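Local structure of xylooligosaccharide oxidase (Myceliophthora thermophila, 5L6G) at residues A65-V70 with D113-V118; G146-S151 with T227-P232; F342-L347 with L410-D415. The protein oxidises the C1 hydroxyl of xylooligosaccharides and related sugars to lactones with a bicovalently bound FAD, passing the electrons to oxygen to give hydrogen peroxide. All blocks are in the same frame, centred on the assembly; numbering follows the deposited sequence.

Interaction 1 (A65-V70 with D113-V118); sequences AKPATV and DRMYNV. With NAG (2-acetamido-2-deoxy-beta-D-glucopyranose), chain B.
Lys-66 lays its methylene chain over the guanidinium of Arg-114, its CD standing 3.4 Å above one face and over the centre of the flat group. CG is anti to the backbone N (chi1 -171°), which carries the chain across to the arginine; a bend further out then leaves NZ 4.5 Å from NH2 of Arg-114. A lysine suits this place because its long apolar portion can cover a flat cation. The nearness of two like charges is probably eased by Asp-113 and by Asp-49 of helix 45-50, both salt-bridged to NH1 of Arg-114.

Pro-67 offers both ring and carbonyl. Its O lies 3.4 Å from CG of Met-115, and an apolar contact joins its CB to SD of the same methionine at 4.0 Å. One water bridges the loops, donating to Pro-67 O and accepting from Arg-114 N. The rigid ring also packs on Ile-73 of helix 70-83, which Met-115 touches too.

At Ala-68 the methyl points away, and it is the backbone that meets the thioether: its C is 3.8 Å from SD of Met-115. The acetyl methyl of the glycan on Asn-117, atom C8, lies 3.4 Å from the carbonyl O of Arg-114 and close to that of Ala-68 as well.

Thr-69, modelled in two conformers, is the N-cap of helix 70-83. Met-115 bends at its last torsion (chi3 76°) to set CE 3.7 Å from CA of Thr-69, and CE also approaches N of Val-70. The slender, flexible thioether fits this backbone surface without needing a polar partner.

The arrangement belongs to the FAD-binding PCMH-type domain: it joins the loops that leave the carboxyl ends of neighbouring parallel strands 63-65 and 108-111, the first leading into helix 70-83.

Interaction 2 (G146-S151 with T227-P232); sequences GKRAFS and TFAAPP. With NAG (2-acetamido-2-deoxy-beta-D-glucopyranose), chain E.
Arg-148 and Thr-227 cross at about a right angle, and the arginine takes hold of the threonine side-on. NE donates to OG1 of Thr-227 at 2.8 Å and 158°, in the guanidinium plane. NH2 donates to the carbonyl O of Thr-227 at 2.9 Å, coming from above the plane of that carbonyl, and has a longer bond to OG1. Bends at chi2 and chi3 (-62° and -69°) curl the chain back over the partner strand, setting one guanidinium face on the peptide between Phe-228 and Ala-229, with Ala-229 N 3.5 Å above the plane, over its centre. Threonine fits because its hydroxyl accepts from arginine while also bonding to His-125 O. An alanine in place of Arg-148 would probably leave Thr-227 O without this donor and uncover the peptide that the guanidinium overlies.

The Phe-228 ring turns the other way. With CG between the backbone N and carbonyl carbon, the ring lies against Ala-149, whose CB makes an off-centre CH-pi contact, 4.2 Å from the centroid. CE2 comes 3.5 Å from Phe-150 C, while Ser-151 N lies at the ring edge. His-176 stacks on the ring and Trp-182 meets it edge-to-face. Small alanine leaves room for so broad a neighbour.

Between these groups, Ala-149 and Phe-228 form an antiparallel hydrogen-bonded pair, and Ala-230 N donates to Lys-147 O at 2.8 Å. Lys-147, with positive phi, is first to leave the helical path after helix 135-146. The contact is a short antiparallel bridge tying the helix exit to the last strand of the PCMH-type domain's antiparallel sheet.

Interaction 3 (F342-L347 with L410-D415); sequences FYSKSL and LYELYD. With XYP (beta-D-xylopyranose), chain H.
Tyr-343 and Asp-415, Lys-345 and Leu-413, and Leu-347 and Tyr-411 are the hydrogen-bonded pairs of two antiparallel strands, whose axes run 4.7 Å apart. The first two pairs have both backbone bonds; in the third, Tyr-411 N to Leu-347 O is sound but Leu-347 N to Tyr-411 O is weak at 3.3 Å. One side chain joins the ladder: Ser-344 OG, anti to its backbone N (chi1 173°), donates to Leu-413 O at 2.8 Å. That carbonyl also accepts from Lys-345 N, the two donors arriving from opposite faces of its plane. Serine is small and polar enough to reach back to the partner backbone.

Aromatic packing closes one end. Phe-342 and Tyr-414 form an offset stack, centroids 4.4 Å apart and planes 15° from parallel, with the tyrosine OH over the middle of the phenylalanine ring, 3.1 Å above its plane. The hydroxyl's hydrogen-bond partner is Glu-340. At the other end Leu-347 CB meets Tyr-411 CD1 at 3.6 Å, an apolar contact.

Charged groups stay within reach of partners. Lys-345 NZ bonds to Tyr-343 OH and makes salt bridges to Asp-453 and Asp-430, so a lysine can be buried here; Asp-415 is matched by Arg-373.

Glu-412 shares a face with Ser-344 and Tyr-414 and extends fully toward xylose; its OE2 bonds to Tyr-96, while OE1 accepts from xylose O1, though its place is doubtful, being too near ring oxygen O5 in the model. Through Glu-412, strand 409-417 of the large antiparallel sheet contributes to the substrate site beside the flavin, with Arg-272, Thr-154 and Tyr-451.

Overall arrangement
Along the chain the contacts follow in series: interaction 1 closes before interaction 2 opens, and interaction 3 comes last. Interactions 1 and 2 belong to the PCMH-type FAD-binding region, their centres 25 Å apart and nearest atoms about 7 Å; helix 135-146 lies between them, receiving Val-118 on one hand and leading into 146-151 on the other. Interaction 3 stands across the chain's centre, in the eight-stranded antiparallel sheet, centre to centre 30 Å from interaction 1 and 29 Å from interaction 2. The first two thus lie in the cofactor-binding part and the third in the sheet that carries the substrate-binding Glu-412, consistent with a substrate site at the junction of the two, as in related flavin oxidases.

Interaction 1 (A65-V70 with D113-V118)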
loop_
_atom_site.group_PDB
_atom_site.type_symbol
_atom_site.label_atom_id
_atom_site.label_comp_id
_atom_site.label_asym_id
_atom_site.label_seq_id
_atom_site.Cartn_x
_atom_site.Cartn_y
_atom_site.Cartn_z
ATOM N N ALA A 65 -7.808 -17.967 -12.970
ATOM C CA ALA A 65 -8.491 -17.377 -14.106
ATOM C C ALA A 65 -7.601 -16.253 -14.616
ATOM O O ALA A 65 -6.963 -15.557 -13.841
ATOM C CB ALA A 65 -9.859 -16.847 -13.697
ATOM N N LYS A 66 -7.584 -16.087 -15.926
ATOM C CA LYS A 66 -6.701 -15.153 -16.582
ATOM C C LYS A 66 -7.555 -14.197 -17.448
ATOM O O LYS A 66 -7.485 -14.224 -18.669
ATOM C CB LYS A 66 -5.717 -15.977 -17.400
ATOM C CG LYS A 66 -4.571 -15.229 -18.012
ATOM C CD LYS A 66 -3.625 -16.204 -18.714
ATOM C CE LYS A 66 -4.237 -16.876 -19.931
ATOM N NZ LYS A 66 -3.185 -17.604 -20.694
ATOM N N PRO A 67 -8.385 -13.366 -16.807
ATOM C CA PRO A 67 -9.335 -12.573 -17.584
ATOM C C PRO A 67 -8.665 -11.547 -18.500
ATOM O O PRO A 67 -7.641 -10.979 -18.139
ATOM C CB PRO A 67 -10.145 -11.835 -16.508
ATOM C CG PRO A 67 -9.268 -11.823 -15.315
ATOM C CD PRO A 67 -8.592 -13.166 -15.369
ATOM N N ALA A 68 -9.247 -11.361 -19.680
ATOM C CA ALA A 68 -8.940 -10.230 -20.576
ATOM C C ALA A 68 -10.034 -9.164 -20.593
ATOM O O ALA A 68 -9.856 -8.113 -21.200
ATOM C CB ALA A 68 -8.719 -10.738 -21.995
ATOM N N THR A 69 -11.165 -9.433 -19.952
ATOM C CA THR A 69 -12.233 -8.458 -19.894
ATOM C C THR A 69 -13.089 -8.656 -18.667
ATOM O O THR A 69 -13.080 -9.711 -18.037
ATOM C CB THR A 69 -13.148 -8.564 -21.122
ATOM O OG1 THR A 69 -14.370 -7.854 -20.868
ATOM C CG2 THR A 69 -13.455 -10.026 -21.425
ATOM N N VAL A 70 -13.851 -7.622 -18.352
ATOM C CA VAL A 70 -14.767 -7.652 -17.218
ATOM C C VAL A 70 -15.705 -8.864 -17.303
ATOM O O VAL A 70 -15.993 -9.452 -16.279
ATOM C CB VAL A 70 -15.587 -6.340 -17.087
ATOM C CG1 VAL A 70 -16.380 -6.086 -18.304
ATOM C CG2 VAL A 70 -16.531 -6.396 -15.898
ATOM N N ASP A 113 -3.297 -9.549 -14.385
ATOM C CA ASP A 113 -2.103 -8.958 -14.988
ATOM C C ASP A 113 -2.102 -8.892 -16.503
ATOM O O ASP A 113 -1.270 -8.202 -17.072
ATOM C CB ASP A 113 -0.822 -9.658 -14.489
ATOM C CG ASP A 113 -0.611 -11.034 -15.098
ATOM O OD1 ASP A 113 -1.560 -11.659 -15.585
ATOM O OD2 ASP A 113 0.539 -11.519 -15.077
ATOM N N ARG A 114 -3.038 -9.567 -17.160
ATOM C CA ARG A 114 -3.211 -9.385 -18.596
ATOM C C ARG A 114 -4.060 -8.121 -18.903
ATOM O O ARG A 114 -4.104 -7.675 -20.027
ATOM C CB ARG A 114 -3.780 -10.645 -19.268
ATOM C CG ARG A 114 -3.145 -12.001 -18.869
ATOM C CD ARG A 114 -1.606 -12.043 -18.700
ATOM N NE ARG A 114 -1.026 -13.417 -18.762
ATOM C CZ ARG A 114 -0.914 -14.294 -17.743
ATOM N NH1 ARG A 114 -1.319 -14.004 -16.514
ATOM N NH2 ARG A 114 -0.376 -15.498 -17.952
ATOM N N MET A 115 -4.684 -7.533 -17.887
ATOM C CA MET A 115 -5.482 -6.322 -18.031
ATOM C C MET A 115 -4.736 -5.122 -17.430
ATOM O O MET A 115 -4.881 -4.818 -16.268
ATOM C CB MET A 115 -6.850 -6.502 -17.373
ATOM C CG MET A 115 -7.676 -7.584 -18.028
ATOM S SD MET A 115 -9.153 -7.968 -17.073
ATOM C CE MET A 115 -10.201 -6.556 -17.469
ATOM N N TYR A 116 -3.916 -4.466 -18.241
ATOM C CA TYR A 116 -3.055 -3.401 -17.737
ATOM C C TYR A 116 -3.124 -2.129 -18.565
ATOM O O TYR A 116 -2.249 -1.276 -18.452
ATOM C CB TYR A 116 -1.608 -3.885 -17.672
ATOM C CG TYR A 116 -1.054 -4.379 -18.996
ATOM C CD1 TYR A 116 -0.616 -3.481 -19.983
ATOM C CD2 TYR A 116 -0.956 -5.738 -19.263
ATOM C CE1 TYR A 116 -0.116 -3.931 -21.194
ATOM C CE2 TYR A 116 -0.460 -6.204 -20.474
ATOM C CZ TYR A 116 -0.035 -5.295 -21.434
ATOM O OH TYR A 116 0.471 -5.755 -22.629
ATOM N N ASN A 117 -4.148 -1.986 -19.396
ATOM C CA ASN A 117 -4.231 -0.805 -20.235
ATOM C C ASN A 117 -4.541 0.457 -19.464
ATOM O O ASN A 117 -5.320 0.449 -18.515
ATOM C CB ASN A 117 -5.263 -0.979 -21.342
ATOM C CG ASN A 117 -4.746 -1.810 -22.488
ATOM O OD1 ASN A 117 -3.564 -2.161 -22.555
ATOM N ND2 ASN A 117 -5.630 -2.127 -23.400
ATOM N N VAL A 118 -3.914 1.537 -19.909
ATOM C CA VAL A 118 -4.072 2.852 -19.319
ATOM C C VAL A 118 -4.437 3.791 -20.469
ATOM O O VAL A 118 -3.700 3.886 -21.450
ATOM C CB VAL A 118 -2.768 3.305 -18.622
ATOM C CG1 VAL A 118 -2.883 4.739 -18.133
ATOM C CG2 VAL A 118 -2.437 2.382 -17.444
HETATM C C1 NAG B . -5.198 -2.886 -24.538
HETATM C C2 NAG B . -6.069 -4.073 -24.874
HETATM C C3 NAG B . -5.696 -4.736 -26.194
HETATM C C4 NAG B . -5.448 -3.713 -27.292
HETATM C C5 NAG B . -4.519 -2.602 -26.823
HETATM C C6 NAG B . -4.509 -1.483 -27.869
HETATM C C7 NAG B . -6.902 -5.232 -22.877
HETATM C C8 NAG B . -6.626 -6.275 -21.841
HETATM N N2 NAG B . -5.958 -5.034 -23.789
HETATM O O3 NAG B . -6.783 -5.565 -26.530
HETATM O O4 NAG B . -4.808 -4.316 -28.405
HETATM O O5 NAG B . -4.961 -2.027 -25.621
HETATM O O6 NAG B . -3.929 -0.316 -27.330
HETATM O O7 NAG B . -7.977 -4.642 -22.840
HETATM O O HOH W 1 -5.380 -11.019 -16.534
#

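Interaction 2 (G146-S151 with T227-P232)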
loop_
_atom_site.group_PDB
_atom_site.type_symbol
_atom_site.label_atom_id
_atom_site.label_comp_id
_atom_site.label_asym_id
_atom_site.label_seq_id
_atom_site.Cartn_x
_atom_site.Cartn_y
_atom_site.Cartn_z
ATOM N N GLY A 146 0.535 12.875 -21.486
ATOM C CA GLY A 146 0.058 14.216 -21.178
ATOM C C GLY A 146 0.760 14.907 -20.038
ATOM O O GLY A 146 0.253 15.897 -19.528
ATOM N N LYS A 147 1.920 14.396 -19.636
ATOM C CA LYS A 147 2.648 14.946 -18.494
ATOM C C LYS A 147 1.733 15.046 -17.270
ATOM O O LYS A 147 1.702 16.052 -16.551
ATOM C CB LYS A 147 3.276 16.293 -18.853
ATOM C CG LYS A 147 4.352 16.170 -19.916
ATOM C CD LYS A 147 5.019 17.506 -20.190
ATOM C CE LYS A 147 5.864 17.432 -21.453
ATOM N NZ LYS A 147 6.966 16.441 -21.284
ATOM N N ARG A 148 0.987 13.968 -17.040
ATOM C CA ARG A 148 0.097 13.878 -15.900
ATOM C C ARG A 148 0.627 12.848 -14.943
ATOM O O ARG A 148 1.519 12.064 -15.286
ATOM C CB ARG A 148 -1.309 13.464 -16.341
ATOM C CG ARG A 148 -1.909 14.341 -17.422
ATOM C CD ARG A 148 -2.070 15.777 -16.948
ATOM N NE ARG A 148 -3.101 15.897 -15.918
ATOM C CZ ARG A 148 -3.675 17.041 -15.548
ATOM N NH1 ARG A 148 -3.317 18.199 -16.101
ATOM N NH2 ARG A 148 -4.610 17.026 -14.610
ATOM N N ALA A 149 0.064 12.853 -13.739
ATOM C CA ALA A 149 0.380 11.866 -12.732
ATOM C C ALA A 149 -0.753 11.782 -11.742
ATOM O O ALA A 149 -1.621 12.653 -11.698
ATOM C CB ALA A 149 1.661 12.243 -12.002
ATOM N N PHE A 150 -0.744 10.715 -10.949
ATOM C CA PHE A 150 -1.449 10.746 -9.683
ATOM C C PHE A 150 -0.517 10.320 -8.547
ATOM O O PHE A 150 0.650 9.945 -8.792
ATOM C CB PHE A 150 -2.808 10.029 -9.704
ATOM C CG PHE A 150 -2.771 8.539 -9.902
ATOM C CD1 PHE A 150 -2.607 7.678 -8.831
ATOM C CD2 PHE A 150 -3.050 8.000 -11.152
ATOM C CE1 PHE A 150 -2.638 6.305 -9.015
ATOM C CE2 PHE A 150 -3.093 6.625 -11.345
ATOM C CZ PHE A 150 -2.890 5.779 -10.272
ATOM N N SER A 151 -0.981 10.466 -7.313
ATOM C CA SER A 151 -0.140 10.153 -6.169
ATOM C C SER A 151 -0.166 8.654 -5.860
ATOM O O SER A 151 -1.210 8.101 -5.586
ATOM C CB SER A 151 -0.619 10.938 -4.951
ATOM O OG SER A 151 0.360 10.905 -3.930
ATOM N N THR A 227 -6.094 13.080 -12.291
ATOM C CA THR A 227 -4.665 13.290 -12.314
ATOM C C THR A 227 -4.349 14.748 -12.022
ATOM O O THR A 227 -5.205 15.614 -12.176
ATOM C CB THR A 227 -4.063 12.932 -13.687
ATOM O OG1 THR A 227 -4.571 13.826 -14.698
ATOM C CG2 THR A 227 -4.367 11.506 -14.055
ATOM N N PHE A 228 -3.107 15.002 -11.649
ATOM C CA PHE A 228 -2.580 16.366 -11.586
ATOM C C PHE A 228 -1.523 16.525 -12.672
ATOM O O PHE A 228 -1.007 15.537 -13.184
ATOM C CB PHE A 228 -2.025 16.706 -10.201
ATOM C CG PHE A 228 -0.933 15.785 -9.716
ATOM C CD1 PHE A 228 0.399 16.033 -10.026
ATOM C CD2 PHE A 228 -1.233 14.691 -8.892
ATOM C CE1 PHE A 228 1.405 15.202 -9.550
ATOM C CE2 PHE A 228 -0.239 13.853 -8.420
ATOM C CZ PHE A 228 1.086 14.103 -8.756
ATOM N N ALA A 229 -1.243 17.770 -13.062
ATOM C CA ALA A 229 -0.144 18.037 -13.990
ATOM C C ALA A 229 1.163 17.698 -13.272
ATOM O O ALA A 229 1.427 18.208 -12.192
ATOM C CB ALA A 229 -0.139 19.497 -14.417
ATOM N N ALA A 230 1.974 16.829 -13.858
ATOM C CA ALA A 230 3.238 16.451 -13.240
ATOM C C ALA A 230 4.141 17.685 -13.124
ATOM O O ALA A 230 4.266 18.439 -14.080
ATOM C CB ALA A 230 3.924 15.394 -14.083
ATOM N N PRO A 231 4.763 17.905 -11.954
ATOM C CA PRO A 231 5.673 19.043 -11.881
ATOM C C PRO A 231 6.860 18.838 -12.816
ATOM O O PRO A 231 7.324 17.709 -12.968
ATOM C CB PRO A 231 6.142 19.023 -10.426
ATOM C CG PRO A 231 6.012 17.589 -10.017
ATOM C CD PRO A 231 4.766 17.124 -10.708
ATOM N N PRO A 232 7.350 19.918 -13.434
ATOM C CA PRO A 232 8.449 19.757 -14.366
ATOM C C PRO A 232 9.724 19.254 -13.688
ATOM O O PRO A 232 10.515 18.576 -14.338
ATOM C CB PRO A 232 8.639 21.167 -14.951
ATOM C CG PRO A 232 8.002 22.088 -13.974
ATOM C CD PRO A 232 6.887 21.312 -13.349
HETATM C C1 NAG E . 13.722 19.780 -15.124
HETATM C C2 NAG E . 15.093 19.150 -15.390
HETATM C C3 NAG E . 15.384 18.985 -16.888
HETATM C C4 NAG E . 14.223 18.273 -17.581
HETATM C C5 NAG E . 12.944 19.050 -17.288
HETATM C C6 NAG E . 11.715 18.392 -17.909
HETATM C C7 NAG E . 17.036 19.395 -13.904
HETATM C C8 NAG E . 18.060 20.335 -13.332
HETATM N N2 NAG E . 16.144 19.927 -14.746
HETATM O O3 NAG E . 16.577 18.251 -17.077
HETATM O O4 NAG E . 14.428 18.167 -18.976
HETATM O O5 NAG E . 12.758 19.082 -15.891
HETATM O O6 NAG E . 10.546 18.936 -17.327
HETATM O O7 NAG E . 17.056 18.205 -13.584
#

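Interaction 3 (F342-L347 with L410-D415)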
loop_
_atom_site.group_PDB
_atom_site.type_symbol
_atom_site.label_atom_id
_atom_site.label_comp_id
_atom_site.label_asym_id
_atom_site.label_seq_id
_atom_site.Cartn_x
_atom_site.Cartn_y
_atom_site.Cartn_z
ATOM N N PHE A 342 10.526 -12.525 3.640
ATOM C CA PHE A 342 10.502 -11.546 4.706
ATOM C C PHE A 342 9.281 -11.676 5.616
ATOM O O PHE A 342 8.294 -12.382 5.299
ATOM C CB PHE A 342 10.546 -10.131 4.101
ATOM C CG PHE A 342 9.326 -9.794 3.278
ATOM C CD1 PHE A 342 9.230 -10.208 1.961
ATOM C CD2 PHE A 342 8.266 -9.090 3.827
ATOM C CE1 PHE A 342 8.098 -9.924 1.204
ATOM C CE2 PHE A 342 7.135 -8.788 3.062
ATOM C CZ PHE A 342 7.057 -9.210 1.757
ATOM N N TYR A 343 9.379 -10.969 6.747
ATOM C CA TYR A 343 8.243 -10.658 7.599
ATOM C C TYR A 343 8.155 -9.148 7.698
ATOM O O TYR A 343 9.167 -8.488 7.665
ATOM C CB TYR A 343 8.391 -11.272 8.993
ATOM C CG TYR A 343 7.227 -10.955 9.906
ATOM C CD1 TYR A 343 5.935 -11.197 9.511
ATOM C CD2 TYR A 343 7.421 -10.429 11.174
ATOM C CE1 TYR A 343 4.856 -10.917 10.337
ATOM C CE2 TYR A 343 6.348 -10.152 12.016
ATOM C CZ TYR A 343 5.059 -10.402 11.583
ATOM O OH TYR A 343 3.959 -10.132 12.384
ATOM N N SER A 344 6.942 -8.617 7.788
ATOM C CA SER A 344 6.766 -7.176 7.873
ATOM C C SER A 344 5.615 -6.803 8.775
ATOM O O SER A 344 4.666 -7.566 8.950
ATOM C CB SER A 344 6.575 -6.587 6.475
ATOM O OG SER A 344 6.252 -5.216 6.521
ATOM N N LYS A 345 5.747 -5.644 9.406
ATOM C CA LYS A 345 4.688 -5.074 10.210
ATOM C C LYS A 345 4.550 -3.613 9.818
ATOM O O LYS A 345 5.408 -3.031 9.105
ATOM C CB LYS A 345 4.986 -5.213 11.707
ATOM C CG LYS A 345 5.102 -6.643 12.203
ATOM C CD LYS A 345 5.182 -6.757 13.726
ATOM C CE LYS A 345 3.829 -6.689 14.427
ATOM N NZ LYS A 345 2.995 -7.926 14.354
ATOM N N SER A 346 3.438 -3.034 10.245
ATOM C CA SER A 346 3.206 -1.630 10.056
ATOM C C SER A 346 2.626 -1.015 11.303
ATOM O O SER A 346 2.226 -1.720 12.260
ATOM C CB SER A 346 2.217 -1.448 8.906
ATOM O OG SER A 346 0.909 -1.753 9.326
ATOM N N LEU A 347 2.580 0.308 11.283
ATOM C CA LEU A 347 1.920 1.073 12.287
ATOM C C LEU A 347 1.530 2.411 11.687
ATOM O O LEU A 347 2.139 2.896 10.722
ATOM C CB LEU A 347 2.848 1.366 13.477
ATOM C CG LEU A 347 2.907 0.456 14.693
ATOM C CD1 LEU A 347 3.934 1.050 15.645
ATOM C CD2 LEU A 347 1.586 0.335 15.400
ATOM N N LEU A 410 3.321 7.130 9.532
ATOM C CA LEU A 410 3.102 5.805 8.995
ATOM C C LEU A 410 4.422 5.059 8.957
ATOM O O LEU A 410 5.473 5.599 8.565
ATOM C CB LEU A 410 2.525 5.918 7.592
ATOM C CG LEU A 410 2.397 4.691 6.720
ATOM C CD1 LEU A 410 1.385 3.760 7.358
ATOM C CD2 LEU A 410 1.982 5.090 5.298
ATOM N N TYR A 411 4.367 3.792 9.327
ATOM C CA TYR A 411 5.569 3.001 9.473
ATOM C C TYR A 411 5.498 1.718 8.673
ATOM O O TYR A 411 4.444 1.067 8.620
ATOM C CB TYR A 411 5.763 2.583 10.915
ATOM C CG TYR A 411 5.784 3.667 11.964
ATOM C CD1 TYR A 411 4.614 4.326 12.341
ATOM C CD2 TYR A 411 6.951 3.987 12.625
ATOM C CE1 TYR A 411 4.596 5.262 13.350
ATOM C CE2 TYR A 411 6.956 4.926 13.642
ATOM C CZ TYR A 411 5.778 5.562 14.006
ATOM O OH TYR A 411 5.766 6.502 15.005
ATOM N N GLU A 412 6.640 1.356 8.093
ATOM C CA GLU A 412 6.851 0.047 7.542
ATOM C C GLU A 412 8.040 -0.555 8.291
ATOM O O GLU A 412 9.101 0.068 8.360
ATOM C CB GLU A 412 7.175 0.096 6.051
ATOM C CG GLU A 412 7.247 -1.291 5.427
ATOM C CD GLU A 412 7.624 -1.275 3.956
ATOM O OE1 GLU A 412 8.005 -0.196 3.419
ATOM O OE2 GLU A 412 7.565 -2.365 3.346
ATOM N N LEU A 413 7.841 -1.747 8.846
ATOM C CA LEU A 413 8.903 -2.508 9.484
ATOM C C LEU A 413 9.085 -3.781 8.684
ATOM O O LEU A 413 8.139 -4.498 8.430
ATOM C CB LEU A 413 8.591 -2.837 10.947
ATOM C CG LEU A 413 8.337 -1.701 11.955
ATOM C CD1 LEU A 413 6.927 -1.162 11.856
ATOM C CD2 LEU A 413 8.599 -2.166 13.383
ATOM N N TYR A 414 10.318 -4.052 8.279
ATOM C CA TYR A 414 10.579 -5.060 7.259
ATOM C C TYR A 414 11.766 -5.885 7.681
ATOM O O TYR A 414 12.814 -5.343 8.006
ATOM C CB TYR A 414 10.864 -4.364 5.939
ATOM C CG TYR A 414 10.640 -5.171 4.684
ATOM C CD1 TYR A 414 9.412 -5.141 4.033
ATOM C CD2 TYR A 414 11.665 -5.894 4.097
ATOM C CE1 TYR A 414 9.200 -5.846 2.861
ATOM C CE2 TYR A 414 11.457 -6.603 2.912
ATOM C CZ TYR A 414 10.218 -6.556 2.301
ATOM O OH TYR A 414 9.992 -7.210 1.121
ATOM N N ASP A 415 11.619 -7.202 7.643
ATOM C CA ASP A 415 12.637 -8.113 8.179
ATOM C C ASP A 415 12.837 -9.217 7.141
ATOM O O ASP A 415 12.008 -10.110 7.013
ATOM C CB ASP A 415 12.158 -8.645 9.533
ATOM C CG ASP A 415 13.050 -9.716 10.118
ATOM O OD1 ASP A 415 14.197 -9.929 9.619
ATOM O OD2 ASP A 415 12.585 -10.363 11.111
HETATM O O1 XYP H . 7.130 1.840 1.592
HETATM C C1 XYP H . 7.790 1.079 0.584
HETATM C C2 XYP H . 9.102 1.769 0.214
HETATM C C3 XYP H . 9.943 0.898 -0.709
HETATM C C4 XYP H . 10.117 -0.493 -0.106
HETATM C C5 XYP H . 8.759 -1.104 0.261
HETATM O O2 XYP H . 8.781 2.997 -0.439
HETATM O O3 XYP H . 11.198 1.535 -1.005
HETATM O O4 XYP H . 10.733 -1.366 -1.061
HETATM O O5 XYP H . 7.997 -0.231 1.089
#